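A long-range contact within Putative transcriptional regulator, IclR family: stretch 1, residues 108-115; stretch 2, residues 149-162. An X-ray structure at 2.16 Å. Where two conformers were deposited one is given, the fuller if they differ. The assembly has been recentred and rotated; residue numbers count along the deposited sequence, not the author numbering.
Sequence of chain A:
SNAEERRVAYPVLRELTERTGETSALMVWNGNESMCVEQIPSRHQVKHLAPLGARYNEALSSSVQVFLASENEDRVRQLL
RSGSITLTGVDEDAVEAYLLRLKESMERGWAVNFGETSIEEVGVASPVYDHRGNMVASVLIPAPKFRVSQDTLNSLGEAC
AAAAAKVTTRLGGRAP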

# COMPACT_ATOMS: atom_id res chain seq x y z
N ARG A 108 -11.55 4.80 -4.56
CA ARG A 108 -10.62 5.93 -4.85
C ARG A 108 -9.45 5.48 -5.76
O ARG A 108 -9.01 6.23 -6.62
N GLY A 109 -8.98 4.25 -5.55
CA GLY A 109 -7.87 3.70 -6.32
C GLY A 109 -6.57 3.67 -5.53
O GLY A 109 -5.56 3.13 -6.01
N TRP A 110 -6.60 4.24 -4.33
CA TRP A 110 -5.46 4.17 -3.41
C TRP A 110 -5.90 4.32 -1.95
O TRP A 110 -6.87 4.98 -1.67
N ALA A 111 -5.19 3.67 -1.03
CA ALA A 111 -5.38 3.87 0.39
C ALA A 111 -4.40 4.91 0.87
O ALA A 111 -3.35 5.17 0.23
N VAL A 112 -4.75 5.51 2.00
CA VAL A 112 -4.06 6.64 2.56
C VAL A 112 -3.71 6.38 4.04
O VAL A 112 -4.52 5.88 4.80
N ASN A 113 -2.47 6.67 4.40
CA ASN A 113 -2.04 6.72 5.79
C ASN A 113 -1.44 8.10 6.01
O ASN A 113 -0.36 8.40 5.54
N PHE A 114 -2.15 8.98 6.69
CA PHE A 114 -1.71 10.36 6.80
C PHE A 114 -1.17 10.61 8.21
O PHE A 114 -1.88 11.16 9.00
N GLY A 115 0.04 10.16 8.52
CA GLY A 115 0.59 10.24 9.89
C GLY A 115 -0.18 9.43 10.93
O GLY A 115 -0.17 9.75 12.13
N SER A 149 1.82 17.59 2.43
CA SER A 149 0.56 18.11 2.88
C SER A 149 -0.52 17.21 2.29
O SER A 149 -0.23 16.34 1.43
N GLN A 150 -1.76 17.42 2.74
CA GLN A 150 -2.89 16.66 2.23
C GLN A 150 -2.97 16.73 0.70
O GLN A 150 -3.29 15.73 0.05
N ASP A 151 -2.68 17.89 0.13
CA ASP A 151 -2.71 18.07 -1.31
C ASP A 151 -1.64 17.24 -2.05
O ASP A 151 -1.95 16.62 -3.06
N THR A 152 -0.40 17.31 -1.56
CA THR A 152 0.75 16.54 -2.07
C THR A 152 0.39 15.05 -1.98
O THR A 152 0.60 14.30 -2.93
N LEU A 153 -0.17 14.66 -0.83
CA LEU A 153 -0.68 13.30 -0.59
C LEU A 153 -1.66 12.82 -1.65
O LEU A 153 -1.49 11.72 -2.19
N ASN A 154 -2.68 13.62 -1.94
CA ASN A 154 -3.61 13.28 -3.02
C ASN A 154 -2.93 13.11 -4.37
O ASN A 154 -3.25 12.20 -5.12
N SER A 155 -1.96 13.96 -4.66
CA SER A 155 -1.18 13.81 -5.87
C SER A 155 -0.28 12.56 -5.90
O SER A 155 -0.14 11.93 -6.94
N LEU A 156 0.34 12.21 -4.77
CA LEU A 156 1.07 10.93 -4.66
C LEU A 156 0.15 9.72 -4.91
O LEU A 156 0.51 8.79 -5.65
N GLY A 157 -1.04 9.77 -4.32
CA GLY A 157 -2.04 8.70 -4.47
C GLY A 157 -2.39 8.43 -5.92
O GLY A 157 -2.47 7.28 -6.35
N GLU A 158 -2.62 9.50 -6.68
CA GLU A 158 -2.92 9.38 -8.10
C GLU A 158 -1.73 8.79 -8.84
O GLU A 158 -1.88 7.92 -9.69
N ALA A 159 -0.54 9.27 -8.50
CA ALA A 159 0.68 8.74 -9.10
C ALA A 159 0.81 7.25 -8.77
O ALA A 159 1.14 6.43 -9.64
N CYS A 160 0.51 6.90 -7.52
CA CYS A 160 0.64 5.54 -7.05
C CYS A 160 -0.32 4.64 -7.82
O CYS A 160 0.03 3.56 -8.25
N ALA A 161 -1.55 5.11 -7.98
CA ALA A 161 -2.58 4.35 -8.64
C ALA A 161 -2.21 4.19 -10.12
O ALA A 161 -2.42 3.10 -10.69
N ALA A 162 -1.65 5.24 -10.72
CA ALA A 162 -1.25 5.15 -12.13
C ALA A 162 -0.14 4.13 -12.31
O ALA A 162 -0.21 3.33 -13.22

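Packing of the strand that includes Val112 and Phe114, and the residues just before it, against the helix beginning at Gln150, whose axis runs at 146° to the strand, 9.5 Å away at closest approach. The hollow is Gly157, where the helix has no side chain, and the bump is Trp110. With chi1 p (67°) and chi2 91°, the indole lies flat on the helix backbone: Gly157 CA sits 3.4 Å from the centroid of the Trp110 five-membered ring, almost exactly on the ring normal, a CH-pi contact. A CB on Gly157 would fall about 2.1 Å from Trp110 NE1, so glycine is what lets the ring settle. The six-membered ring continues along the helix, with Trp110 CE3 3.4 Å from Gly157 O and 4.0 Å from Ala161 CB. The small Ala161 also packs against Gly109, its CB 3.5 Å from Gly109 O. Trp110 NE1 is buried without a partner, and no hydrogen bond crosses the contact; within the first stretch, Arg108 NE and NH2 both donate to Trp110 O (3.0 and 3.1 Å). Further along, Leu153 (t, p) points toward the strand and serves two neighbours: its CD2 lies 3.7 Å from Val112 CG1 (Val112 chi1 t) and 3.4 Å from Phe114 CD1. Phe114 (chi1 t) reaches the helix start, its CZ 3.8 Å from Gln150 N. Between these inward residues, Asn113 points away.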

# COMPACT_ATOMS: atom_id res chain seq x y z
CB ARG A 108 -10.08 6.57 -3.56
CG ARG A 108 -9.17 7.79 -3.77
CD ARG A 108 -8.89 8.49 -2.43
NE ARG A 108 -8.56 7.49 -1.45
CZ ARG A 108 -9.25 7.23 -0.33
NH1 ARG A 108 -10.31 7.96 0.04
NH2 ARG A 108 -8.84 6.24 0.44
CB TRP A 110 -4.38 5.20 -3.76
CG TRP A 110 -4.80 6.66 -3.54
CD1 TRP A 110 -4.65 7.42 -2.40
CD2 TRP A 110 -5.40 7.54 -4.52
NE1 TRP A 110 -5.12 8.71 -2.61
CE2 TRP A 110 -5.59 8.80 -3.90
CE3 TRP A 110 -5.79 7.37 -5.86
CZ2 TRP A 110 -6.16 9.88 -4.57
CZ3 TRP A 110 -6.37 8.45 -6.53
CH2 TRP A 110 -6.55 9.69 -5.87
CB ALA A 111 -5.20 2.56 1.16
CB VAL A 112 -4.96 7.88 2.48
CG1 VAL A 112 -4.52 8.92 3.46
CG2 VAL A 112 -4.96 8.46 1.05
CB ASN A 113 -1.02 5.61 6.07
CG ASN A 113 -0.35 5.73 7.44
OD1 ASN A 113 -0.85 6.39 8.37
ND2 ASN A 113 0.78 5.08 7.56
CB PHE A 114 -2.87 11.33 6.48
CG PHE A 114 -2.46 12.79 6.30
CD1 PHE A 114 -1.54 13.15 5.31
CD2 PHE A 114 -2.99 13.78 7.11
CE1 PHE A 114 -1.16 14.49 5.13
CE2 PHE A 114 -2.62 15.12 6.95
CZ PHE A 114 -1.70 15.48 5.96
CB SER A 149 0.38 19.53 2.33
OG SER A 149 0.31 19.48 0.91
CB GLN A 150 -4.21 17.10 2.88
CG GLN A 150 -5.36 16.11 2.62
CD GLN A 150 -6.35 16.01 3.79
OE1 GLN A 150 -6.48 16.94 4.61
NE2 GLN A 150 -7.07 14.89 3.86
CB ASP A 151 -2.55 19.56 -1.64
CG ASP A 151 -3.61 20.42 -0.95
OD1 ASP A 151 -4.72 19.89 -0.76
OD2 ASP A 151 -3.35 21.61 -0.62
CB THR A 152 2.05 16.82 -1.25
OG1 THR A 152 2.43 18.20 -1.37
CG2 THR A 152 3.23 15.96 -1.73
CB LEU A 153 -1.35 13.22 0.79
CG LEU A 153 -1.79 11.84 1.29
CD1 LEU A 153 -0.59 11.06 1.78
CD2 LEU A 153 -2.84 12.03 2.40
CB ASN A 154 -4.79 14.26 -3.09
CG ASN A 154 -5.89 13.88 -2.11
OD1 ASN A 154 -5.81 14.19 -0.91
ND2 ASN A 154 -6.93 13.20 -2.60
CB SER A 155 -0.33 15.05 -6.08
OG SER A 155 0.21 14.97 -7.37
CB LEU A 156 1.80 10.79 -3.32
CG LEU A 156 2.94 11.82 -3.16
CD1 LEU A 156 3.57 11.78 -1.78
CD2 LEU A 156 4.02 11.57 -4.21
CB GLU A 158 -3.28 10.75 -8.70
CG GLU A 158 -3.50 10.74 -10.22
CD GLU A 158 -3.99 12.09 -10.75
OE1 GLU A 158 -4.47 12.92 -9.93
OE2 GLU A 158 -3.91 12.33 -11.97
CB ALA A 159 1.90 9.51 -8.59
CB CYS A 160 0.36 5.48 -5.56
SG CYS A 160 0.71 3.94 -4.81
CB ALA A 161 -3.91 5.06 -8.49
CB ALA A 162 -0.83 6.54 -12.70